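Local coordinates for carbohydrate binding protein, putative, CPB33A (Cellvibrio japonicus, PDB 5FJQ), which is a lytic polysaccharide monooxygenase, important for efficient chitin utilization, whose copper-binding catalytic domain makes up this chain, at residues 92-97 with 171-176; 101-106 with 161-166; 114-119 with 152-157. All coordinates share one frame; numbering follows the deposited sequence.

Contact 1: 92-97 with 171-176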
loop_
_atom_site.group_PDB
_atom_site.type_symbol
_atom_site.label_atom_id
_atom_site.label_comp_id
_atom_site.label_asym_id
_atom_site.label_seq_id
_atom_site.Cartn_x
_atom_site.Cartn_y
_atom_site.Cartn_z
ATOM N N PHE A 92 -5.501 8.077 7.299
ATOM C CA PHE A 92 -4.672 6.905 6.980
ATOM C C PHE A 92 -3.564 6.798 8.011
ATOM O O PHE A 92 -2.890 7.778 8.359
ATOM C CB PHE A 92 -4.086 7.027 5.566
ATOM C CG PHE A 92 -5.104 6.874 4.472
ATOM C CD1 PHE A 92 -5.975 7.921 4.142
ATOM C CD2 PHE A 92 -5.257 5.684 3.831
ATOM C CE1 PHE A 92 -6.932 7.744 3.147
ATOM C CE2 PHE A 92 -6.223 5.496 2.838
ATOM C CZ PHE A 92 -7.057 6.526 2.501
ATOM N N VAL A 93 -3.387 5.600 8.523
ATOM C CA VAL A 93 -2.548 5.470 9.674
ATOM C C VAL A 93 -1.562 4.397 9.348
ATOM O O VAL A 93 -1.993 3.309 8.943
ATOM C CB VAL A 93 -3.366 4.995 10.921
ATOM C CG1 VAL A 93 -2.413 4.625 12.052
ATOM C CG2 VAL A 93 -4.441 6.037 11.346
ATOM N N TRP A 94 -0.284 4.702 9.587
ATOM C CA TRP A 94 0.792 3.715 9.414
ATOM C C TRP A 94 1.145 3.266 10.818
ATOM O O TRP A 94 1.446 4.094 11.673
ATOM C CB TRP A 94 2.050 4.292 8.744
ATOM C CG TRP A 94 2.025 4.410 7.233
ATOM C CD1 TRP A 94 1.396 5.357 6.541
ATOM C CD2 TRP A 94 2.771 3.632 6.265
ATOM N NE1 TRP A 94 1.580 5.216 5.182
ATOM C CE2 TRP A 94 2.459 4.174 4.976
ATOM C CE3 TRP A 94 3.654 2.531 6.351
ATOM C CZ2 TRP A 94 2.984 3.666 3.804
ATOM C CZ3 TRP A 94 4.179 2.026 5.194
ATOM C CH2 TRP A 94 3.827 2.570 3.903
ATOM N N THR A 95 1.069 1.966 11.056
ATOM C CA THR A 95 1.586 1.403 12.284
ATOM C C THR A 95 2.991 0.926 11.967
ATOM O O THR A 95 3.195 -0.003 11.176
ATOM C CB THR A 95 0.704 0.251 12.795
ATOM O OG1 THR A 95 -0.560 0.814 13.113
ATOM C CG2 THR A 95 1.316 -0.348 14.057
ATOM N N ASN A 96 3.948 1.609 12.577
ATOM C CA ASN A 96 5.333 1.362 12.403
ATOM C C ASN A 96 5.886 0.404 13.451
ATOM O O ASN A 96 5.800 0.684 14.638
ATOM C CB ASN A 96 6.073 2.705 12.388
ATOM C CG ASN A 96 5.550 3.595 11.291
ATOM O OD1 ASN A 96 4.919 3.083 10.367
ATOM N ND2 ASN A 96 5.665 4.919 11.459
ATOM N N THR A 97 6.453 -0.715 13.014
ATOM C CA THR A 97 7.058 -1.656 13.973
ATOM C C THR A 97 8.437 -1.193 14.340
ATOM O O THR A 97 8.907 -1.466 15.440
ATOM C CB THR A 97 7.099 -3.085 13.402
ATOM O OG1 THR A 97 7.967 -3.131 12.219
ATOM C CG2 THR A 97 5.635 -3.546 13.147
ATOM N N PHE A 171 9.029 1.746 1.882
ATOM C CA PHE A 171 7.932 0.828 2.234
ATOM C C PHE A 171 6.647 1.143 1.453
ATOM O O PHE A 171 6.255 2.340 1.282
ATOM C CB PHE A 171 7.637 0.868 3.775
ATOM C CG PHE A 171 8.833 0.607 4.595
ATOM C CD1 PHE A 171 9.210 -0.736 4.900
ATOM C CD2 PHE A 171 9.681 1.645 4.946
ATOM C CE1 PHE A 171 10.386 -1.003 5.609
ATOM C CE2 PHE A 171 10.881 1.379 5.633
ATOM C CZ PHE A 171 11.228 0.060 5.981
ATOM N N TYR A 172 5.974 0.072 1.020
ATOM C CA TYR A 172 4.927 0.198 0.021
ATOM C C TYR A 172 3.637 -0.500 0.401
ATOM O O TYR A 172 3.654 -1.706 0.659
ATOM C CB TYR A 172 5.423 -0.239 -1.374
ATOM C CG TYR A 172 6.731 0.410 -1.716
ATOM C CD1 TYR A 172 7.963 -0.185 -1.345
ATOM C CD2 TYR A 172 6.758 1.598 -2.443
ATOM C CE1 TYR A 172 9.157 0.444 -1.635
ATOM C CE2 TYR A 172 7.966 2.215 -2.764
ATOM C CZ TYR A 172 9.160 1.615 -2.354
ATOM O OH TYR A 172 10.339 2.216 -2.628
ATOM N N GLN A 173 2.530 0.258 0.422
ATOM C CA GLN A 173 1.266 -0.307 0.782
ATOM C C GLN A 173 0.116 0.048 -0.099
ATOM O O GLN A 173 -0.372 1.200 -0.050
ATOM C CB GLN A 173 0.839 0.145 2.196
ATOM C CG GLN A 173 1.788 -0.187 3.311
ATOM C CD GLN A 173 1.497 -1.550 3.830
ATOM O OE1 GLN A 173 0.469 -1.755 4.413
ATOM N NE2 GLN A 173 2.392 -2.526 3.562
ATOM N N CYS A 174 -0.385 -0.976 -0.786
ATOM C CA CYS A 174 -1.645 -0.950 -1.515
ATOM C C CYS A 174 -2.797 -1.137 -0.562
ATOM O O CYS A 174 -2.764 -2.076 0.232
ATOM C CB CYS A 174 -1.718 -2.066 -2.507
ATOM S SG CYS A 174 -0.683 -1.805 -4.017
ATOM N N ILE A 175 -3.782 -0.216 -0.647
ATOM C CA ILE A 175 -5.004 -0.201 0.204
ATOM C C ILE A 175 -6.199 -0.227 -0.773
ATOM O O ILE A 175 -6.175 0.525 -1.754
ATOM C CB ILE A 175 -5.046 1.068 1.058
ATOM C CG1 ILE A 175 -3.704 1.213 1.851
ATOM C CG2 ILE A 175 -6.181 0.986 2.070
ATOM C CD1 ILE A 175 -3.303 2.658 2.132
ATOM N N ASP A 176 -7.198 -1.104 -0.529
ATOM C CA ASP A 176 -8.413 -1.099 -1.355
ATOM C C ASP A 176 -9.581 -0.350 -0.694
ATOM O O ASP A 176 -9.917 -0.626 0.456
ATOM C CB ASP A 176 -8.846 -2.493 -1.704
ATOM C CG ASP A 176 -7.767 -3.307 -2.282
ATOM O OD1 ASP A 176 -7.507 -3.147 -3.534
ATOM O OD2 ASP A 176 -7.205 -4.120 -1.473
#

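Contact 2: 101-106 with 161-166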
loop_
_atom_site.group_PDB
_atom_site.type_symbol
_atom_site.label_atom_id
_atom_site.label_comp_id
_atom_site.label_asym_id
_atom_site.label_seq_id
_atom_site.Cartn_x
_atom_site.Cartn_y
_atom_site.Cartn_z
ATOM N N LYS A 101 13.655 7.921 10.467
ATOM C CA LYS A 101 13.586 9.329 10.047
ATOM C C LYS A 101 12.974 9.263 8.653
ATOM O O LYS A 101 13.255 8.345 7.927
ATOM C CB LYS A 101 14.962 10.015 10.058
ATOM C CG LYS A 101 15.725 9.828 11.353
ATOM C CD LYS A 101 16.607 11.021 11.659
ATOM C CE LYS A 101 16.911 11.155 13.154
ATOM N NZ LYS A 101 15.816 11.877 13.880
ATOM N N THR A 102 12.071 10.196 8.345
ATOM C CA THR A 102 11.162 10.128 7.164
ATOM C C THR A 102 11.408 11.338 6.270
ATOM O O THR A 102 11.364 12.489 6.740
ATOM C CB THR A 102 9.678 10.130 7.621
ATOM O OG1 THR A 102 9.441 8.928 8.370
ATOM C CG2 THR A 102 8.710 10.178 6.459
ATOM N N LYS A 103 11.638 11.064 4.988
ATOM C CA LYS A 103 11.620 12.084 3.937
ATOM C C LYS A 103 10.158 12.427 3.629
ATOM O O LYS A 103 9.772 13.624 3.514
ATOM C CB LYS A 103 12.368 11.582 2.709
ATOM C CG LYS A 103 12.648 12.667 1.685
ATOM C CD LYS A 103 13.649 13.679 2.204
ATOM C CE LYS A 103 15.023 13.459 1.600
ATOM N NZ LYS A 103 16.070 14.214 2.342
ATOM N N TYR A 104 9.314 11.402 3.554
ATOM C CA TYR A 104 7.856 11.592 3.339
ATOM C C TYR A 104 7.001 10.339 3.431
ATOM O O TYR A 104 7.482 9.193 3.199
ATOM C CB TYR A 104 7.584 12.221 1.956
ATOM C CG TYR A 104 8.153 11.467 0.785
ATOM C CD1 TYR A 104 7.551 10.276 0.318
ATOM C CD2 TYR A 104 9.225 11.979 0.084
ATOM C CE1 TYR A 104 8.039 9.618 -0.794
ATOM C CE2 TYR A 104 9.732 11.336 -1.034
ATOM C CZ TYR A 104 9.149 10.146 -1.463
ATOM O OH TYR A 104 9.692 9.516 -2.529
ATOM N N PHE A 105 5.727 10.532 3.725
ATOM C CA PHE A 105 4.722 9.504 3.372
ATOM C C PHE A 105 3.926 10.108 2.245
ATOM O O PHE A 105 3.324 11.245 2.404
ATOM C CB PHE A 105 3.760 9.153 4.546
ATOM C CG PHE A 105 4.444 8.429 5.706
ATOM C CD1 PHE A 105 5.144 9.144 6.676
ATOM C CD2 PHE A 105 4.464 7.029 5.768
ATOM C CE1 PHE A 105 5.807 8.501 7.753
ATOM C CE2 PHE A 105 5.119 6.387 6.827
ATOM C CZ PHE A 105 5.816 7.113 7.797
ATOM N N ARG A 106 3.794 9.354 1.159
ATOM C CA ARG A 106 2.962 9.796 0.060
ATOM C C ARG A 106 1.833 8.840 -0.260
ATOM O O ARG A 106 1.987 7.604 -0.163
ATOM C CB ARG A 106 3.782 9.980 -1.251
ATOM C CG ARG A 106 4.611 11.230 -1.249
ATOM C CD ARG A 106 5.460 11.295 -2.515
ATOM N NE ARG A 106 6.294 12.492 -2.401
ATOM C CZ ARG A 106 7.381 12.746 -3.138
ATOM N NH1 ARG A 106 7.819 11.852 -3.994
ATOM N NH2 ARG A 106 8.088 13.859 -2.942
ATOM N N ARG A 161 12.015 6.577 3.792
ATOM C CA ARG A 161 12.948 6.729 4.915
ATOM C C ARG A 161 13.982 7.801 4.500
ATOM O O ARG A 161 14.413 7.850 3.327
ATOM C CB ARG A 161 13.610 5.374 5.223
ATOM C CG ARG A 161 14.662 5.391 6.335
ATOM C CD ARG A 161 15.015 3.974 6.734
ATOM N NE ARG A 161 15.893 3.933 7.910
ATOM C CZ ARG A 161 16.610 2.856 8.251
ATOM N NH1 ARG A 161 16.506 1.764 7.507
ATOM N NH2 ARG A 161 17.418 2.861 9.310
ATOM N N ASP A 162 14.357 8.682 5.426
ATOM C CA ASP A 162 15.206 9.826 5.063
ATOM C C ASP A 162 16.661 9.429 4.873
ATOM O O ASP A 162 17.354 9.188 5.858
ATOM C CB ASP A 162 15.115 10.892 6.139
ATOM C CG ASP A 162 15.717 12.182 5.690
ATOM O OD1 ASP A 162 16.748 12.169 5.024
ATOM O OD2 ASP A 162 15.120 13.211 5.979
ATOM N N TRP A 163 17.139 9.371 3.613
ATOM C CA TRP A 163 18.455 8.786 3.403
ATOM C C TRP A 163 19.577 9.772 3.786
ATOM O O TRP A 163 20.741 9.371 3.919
ATOM C CB TRP A 163 18.646 8.305 1.962
ATOM C CG TRP A 163 18.615 9.420 1.031
ATOM C CD1 TRP A 163 19.663 10.229 0.665
ATOM C CD2 TRP A 163 17.451 9.933 0.366
ATOM N NE1 TRP A 163 19.225 11.217 -0.210
ATOM C CE2 TRP A 163 17.875 11.059 -0.414
ATOM C CE3 TRP A 163 16.086 9.556 0.349
ATOM C CZ2 TRP A 163 16.984 11.785 -1.218
ATOM C CZ3 TRP A 163 15.206 10.273 -0.436
ATOM C CH2 TRP A 163 15.655 11.380 -1.225
ATOM N N ASP A 164 19.254 11.050 3.917
ATOM C CA ASP A 164 20.262 12.030 4.366
ATOM C C ASP A 164 20.448 11.954 5.850
ATOM O O ASP A 164 21.521 12.297 6.361
ATOM C CB ASP A 164 19.836 13.438 4.028
ATOM C CG ASP A 164 20.013 13.745 2.569
ATOM O OD1 ASP A 164 21.112 13.440 2.036
ATOM O OD2 ASP A 164 19.037 14.243 1.973
ATOM N N ARG A 165 19.425 11.490 6.554
ATOM C CA ARG A 165 19.458 11.601 7.991
ATOM C C ARG A 165 19.609 10.241 8.623
ATOM O O ARG A 165 19.654 10.126 9.849
ATOM C CB ARG A 165 18.186 12.347 8.504
ATOM C CG ARG A 165 18.125 13.834 8.118
ATOM C CD ARG A 165 17.124 14.649 8.902
ATOM N NE ARG A 165 15.755 14.498 8.380
ATOM C CZ ARG A 165 14.690 14.075 9.082
ATOM N NH1 ARG A 165 14.838 13.762 10.372
ATOM N NH2 ARG A 165 13.488 13.963 8.485
ATOM N N ASP A 166 19.619 9.193 7.807
ATOM C CA ASP A 166 19.289 7.879 8.336
ATOM C C ASP A 166 19.693 6.753 7.419
ATOM O O ASP A 166 20.788 6.239 7.590
ATOM C CB ASP A 166 17.783 7.818 8.764
ATOM C CG ASP A 166 17.408 6.528 9.459
ATOM O OD1 ASP A 166 18.244 5.581 9.573
ATOM O OD2 ASP A 166 16.233 6.441 9.883
#

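Contact 3: 114-119 with 152-157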
loop_
_atom_site.group_PDB
_atom_site.type_symbol
_atom_site.label_atom_id
_atom_site.label_comp_id
_atom_site.label_asym_id
_atom_site.label_seq_id
_atom_site.Cartn_x
_atom_site.Cartn_y
_atom_site.Cartn_z
ATOM N N TYR A 114 -11.255 3.372 -13.192
ATOM C CA TYR A 114 -10.345 2.243 -13.009
ATOM C C TYR A 114 -11.092 0.920 -12.935
ATOM O O TYR A 114 -12.025 0.780 -12.137
ATOM C CB TYR A 114 -9.537 2.401 -11.693
ATOM C CG TYR A 114 -8.407 1.389 -11.558
ATOM C CD1 TYR A 114 -7.266 1.520 -12.319
ATOM C CD2 TYR A 114 -8.500 0.301 -10.670
ATOM C CE1 TYR A 114 -6.234 0.594 -12.234
ATOM C CE2 TYR A 114 -7.452 -0.624 -10.547
ATOM C CZ TYR A 114 -6.316 -0.452 -11.325
ATOM O OH TYR A 114 -5.234 -1.335 -11.286
ATOM N N ASP A 115 -10.618 -0.088 -13.666
ATOM C CA ASP A 115 -11.423 -1.316 -13.814
ATOM C C ASP A 115 -10.790 -2.604 -13.291
ATOM O O ASP A 115 -11.319 -3.654 -13.557
ATOM C CB ASP A 115 -11.895 -1.498 -15.278
ATOM C CG ASP A 115 -10.781 -1.958 -16.224
ATOM O OD1 ASP A 115 -9.600 -2.102 -15.828
ATOM O OD2 ASP A 115 -11.094 -2.183 -17.400
ATOM N N HIS A 116 -9.661 -2.541 -12.588
ATOM C CA HIS A 116 -9.133 -3.721 -11.879
ATOM C C HIS A 116 -8.852 -4.895 -12.765
ATOM O O HIS A 116 -8.919 -6.037 -12.305
ATOM C CB HIS A 116 -10.133 -4.132 -10.764
ATOM C CG HIS A 116 -10.319 -3.054 -9.779
ATOM N ND1 HIS A 116 -9.405 -2.830 -8.770
ATOM C CD2 HIS A 116 -11.212 -2.039 -9.732
ATOM C CE1 HIS A 116 -9.772 -1.750 -8.105
ATOM N NE2 HIS A 116 -10.870 -1.260 -8.662
ATOM N N SER A 117 -8.547 -4.618 -14.036
ATOM C CA SER A 117 -8.397 -5.678 -14.998
ATOM C C SER A 117 -6.936 -6.054 -15.229
ATOM O O SER A 117 -6.655 -7.167 -15.627
ATOM C CB SER A 117 -9.085 -5.296 -16.310
ATOM O OG SER A 117 -8.565 -4.077 -16.784
ATOM N N GLN A 118 -6.022 -5.120 -14.956
ATOM C CA GLN A 118 -4.582 -5.357 -15.045
ATOM C C GLN A 118 -3.952 -5.089 -13.683
ATOM O O GLN A 118 -4.427 -4.214 -12.953
ATOM C CB GLN A 118 -3.925 -4.359 -16.022
ATOM C CG GLN A 118 -4.604 -4.199 -17.358
ATOM C CD GLN A 118 -4.898 -5.538 -17.997
ATOM O OE1 GLN A 118 -4.074 -6.457 -17.945
ATOM N NE2 GLN A 118 -6.082 -5.665 -18.592
ATOM N N PRO A 119 -2.845 -5.769 -13.366
ATOM C CA PRO A 119 -2.030 -5.295 -12.236
ATOM C C PRO A 119 -1.631 -3.819 -12.299
ATOM O O PRO A 119 -1.581 -3.157 -13.362
ATOM C CB PRO A 119 -0.848 -6.267 -12.199
ATOM C CG PRO A 119 -1.488 -7.530 -12.699
ATOM C CD PRO A 119 -2.425 -7.114 -13.798
ATOM N N ARG A 152 -14.621 1.135 -6.854
ATOM C CA ARG A 152 -13.556 0.635 -6.056
ATOM C C ARG A 152 -12.255 1.191 -6.574
ATOM O O ARG A 152 -12.055 1.309 -7.778
ATOM C CB ARG A 152 -13.561 -0.888 -6.248
ATOM C CG ARG A 152 -14.529 -1.531 -5.301
ATOM C CD ARG A 152 -14.622 -3.008 -5.605
ATOM N NE ARG A 152 -15.128 -3.548 -4.362
ATOM C CZ ARG A 152 -14.379 -4.238 -3.529
ATOM N NH1 ARG A 152 -13.121 -4.531 -3.904
ATOM N NH2 ARG A 152 -14.905 -4.678 -2.375
ATOM N N HIS A 153 -11.368 1.552 -5.667
ATOM C CA HIS A 153 -10.138 2.167 -6.042
ATOM C C HIS A 153 -8.981 1.588 -5.262
ATOM O O HIS A 153 -9.172 0.953 -4.227
ATOM C CB HIS A 153 -10.269 3.706 -5.925
ATOM C CG HIS A 153 -11.047 4.269 -7.069
ATOM N ND1 HIS A 153 -10.460 4.485 -8.305
ATOM C CD2 HIS A 153 -12.372 4.488 -7.234
ATOM C CE1 HIS A 153 -11.394 4.859 -9.165
ATOM N NE2 HIS A 153 -12.555 4.901 -8.536
ATOM N N ILE A 154 -7.777 1.776 -5.808
ATOM C CA ILE A 154 -6.594 1.418 -5.095
ATOM C C ILE A 154 -5.899 2.688 -4.690
ATOM O O ILE A 154 -5.678 3.634 -5.514
ATOM C CB ILE A 154 -5.644 0.512 -5.919
ATOM C CG1 ILE A 154 -6.378 -0.746 -6.388
ATOM C CG2 ILE A 154 -4.384 0.149 -5.121
ATOM C CD1 ILE A 154 -5.476 -1.618 -7.279
ATOM N N ILE A 155 -5.526 2.679 -3.417
ATOM C CA ILE A 155 -4.631 3.691 -2.897
ATOM C C ILE A 155 -3.251 3.067 -2.669
ATOM O O ILE A 155 -3.137 1.949 -2.130
ATOM C CB ILE A 155 -5.152 4.348 -1.619
ATOM C CG1 ILE A 155 -6.349 5.262 -1.991
ATOM C CG2 ILE A 155 -4.001 5.111 -0.933
ATOM C CD1 ILE A 155 -7.212 5.586 -0.833
ATOM N N TYR A 156 -2.221 3.796 -3.099
ATOM C CA TYR A 156 -0.860 3.382 -2.888
ATOM C C TYR A 156 -0.215 4.394 -1.965
ATOM O O TYR A 156 -0.062 5.550 -2.346
ATOM C CB TYR A 156 -0.155 3.379 -4.244
ATOM C CG TYR A 156 1.076 2.527 -4.298
ATOM C CD1 TYR A 156 1.080 1.232 -3.786
ATOM C CD2 TYR A 156 2.283 3.029 -4.879
ATOM C CE1 TYR A 156 2.246 0.453 -3.851
ATOM C CE2 TYR A 156 3.451 2.246 -4.967
ATOM C CZ TYR A 156 3.429 0.957 -4.472
ATOM O OH TYR A 156 4.613 0.227 -4.566
ATOM N N SER A 157 0.052 4.004 -0.710
ATOM C CA SER A 157 0.959 4.784 0.135
ATOM C C SER A 157 2.407 4.321 0.111
ATOM O O SER A 157 2.721 3.100 0.104
ATOM C CB SER A 157 0.438 4.768 1.600
ATOM O OG SER A 157 1.194 5.641 2.424
#

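Contact 1: 92-97 with 171-176
Trp94 lies obliquely against the strand opposite and meets it with the far end of its six-membered ring. Its CG is set anti to the carbonyl carbon (chi1 -81°), which carries the indole across from strand 88-96 to strand 169-178. The tip atom CH2 of Trp94 comes within 3.5 Å of CG of Gln173, while the neighbouring CZ3 of Trp94 lies 3.9 Å from CB of Phe171. The first torsion of Gln173 brings CG to the indole, and the bend at chi2 turns the amide off, its plane inclined 56° to the ring. Further along, Phe92 and Ile175 cross obliquely, CD2 of Phe92 standing 4.0 Å from the terminal CD1 of Ile175. The strand axes approach to 10.9 Å at 137°, the spacing of two layers packed face to face, as expected for the β-sandwich core of an AA10 enzyme. Beyond Trp94, the Phe171 ring leads away to within about 3 Å of the copper ion, beside His1 and His100. The contact is largely apolar, though the indole also rests against the Phe171 carbonyl; Trp94 NE1 is satisfied by Ser157, and Gln173 OE1 by the Ser9 hydroxyl and the backbone N of Val4.

Contact 2: 101-106 with 161-166
Lys101 and Lys103 bury more surface here than any other residue, and they lie along different parts of the 161-166 loop. Between them Thr102 forms an antiparallel non-hydrogen-bonded pair with Arg161, and Lys103 and Tyr104 make a classic bulge opposite Gln160. The aliphatic part of Lys101 crosses Arg165 at about a right angle, with CB over one face of the guanidinium and CD 3.5 Å from NH1 of Arg165. The two cationic ends are also near, NZ of Lys101 being 4.1 Å from NH1 of Arg165, but each has an outside acceptor, Gln136 for the lysine and Asp135 for the arginine. The Lys101 backbone is held twice: its N donates to the anti lone pair of Asp166 OD2, and its O accepts a nearly straight bond (170°) from Asp162 N, at 2.8 Å.

Lys103, with CG anti to the backbone N (chi1 -168°) and further bends at chi2 and chi3, lays its end over the six-membered ring of Trp163. CE of Lys103 is 3.6 Å from CH2 of Trp163 in a CH-pi contact, and NZ makes a cation-pi interaction 14° off the ring normal. The same NZ of Lys103 forms a 3.0 Å salt bridge with OD2 of Asp164 and a weaker one with OD1 of Asp162. That OD1 also accepts from Asp164 N, closing an Asx turn, while OD2 of Asp162 forms a salt bridge with Arg165 NE, poorly angled as a hydrogen bond.

Separately, Asp166 salt-bridges Arg161 beside His100, a pair that may tune the electrostatics around the copper site.

Contact 3: 114-119 with 152-157
Arg152 meets the 114-119 loop chiefly through its backbone. Its carbonyl O accepts from NE2 of His116 at 3.0 Å, along a nearly straight line (170°). The oxygen lies in the imidazole plane, yet the donor stands well above the carbonyl plane, so no lone pair is addressed directly. The bond shows that NE2 carries a hydrogen. CB of Arg152 touches the same NE2 of His116 at 3.6 Å, while its guanidinium leads away to the carbonyl of Trp80.

His153 turns its CB away, but its ring swings back so that CE1 lies 4.0 Å from CB of Tyr114. Both its nitrogens are engaged elsewhere, ND1 with Thr110 and NE2 with Thr150.

Ile154 fills the angle between the two aromatic residues of the loop. Its CD1 rests 3.9 Å from CE2 of Tyr114, and its CG1 is 3.9 Å from CE1 of His116. Those two rings also meet each other, CD2 of Tyr114 lying 3.4 Å above the imidazole plane and over its centre, which, with the NE2 bond, sets the orientation of the imidazole.

The loop, which connects strand 102-109 to strand 126-130, thus packs on the start of strand 152-161, itself hydrogen-bonded between strands 102-109 and 169-178.

All three contacts lie within the LPMO family region and share the six-stranded mixed sheet. Along the chain they are nested: contact 3 falls inside the loop closed by contact 2, itself inside that closed by contact 1. Contact 1, about 6 Å from the chain centre, joins this sheet to the three-stranded one; its centre is about 15 Å from that of contact 2 and 16 Å from that of contact 3. Contacts 2 and 3, their centres about 26 Å apart on opposite sides of the chain centre, involve the end and the start of strand 152-161. That strand neighbours both 102-109 and 169-178, tying the contacts together. Contacts 1 and 2 approach the copper, whereas contact 3 packs a distant loop.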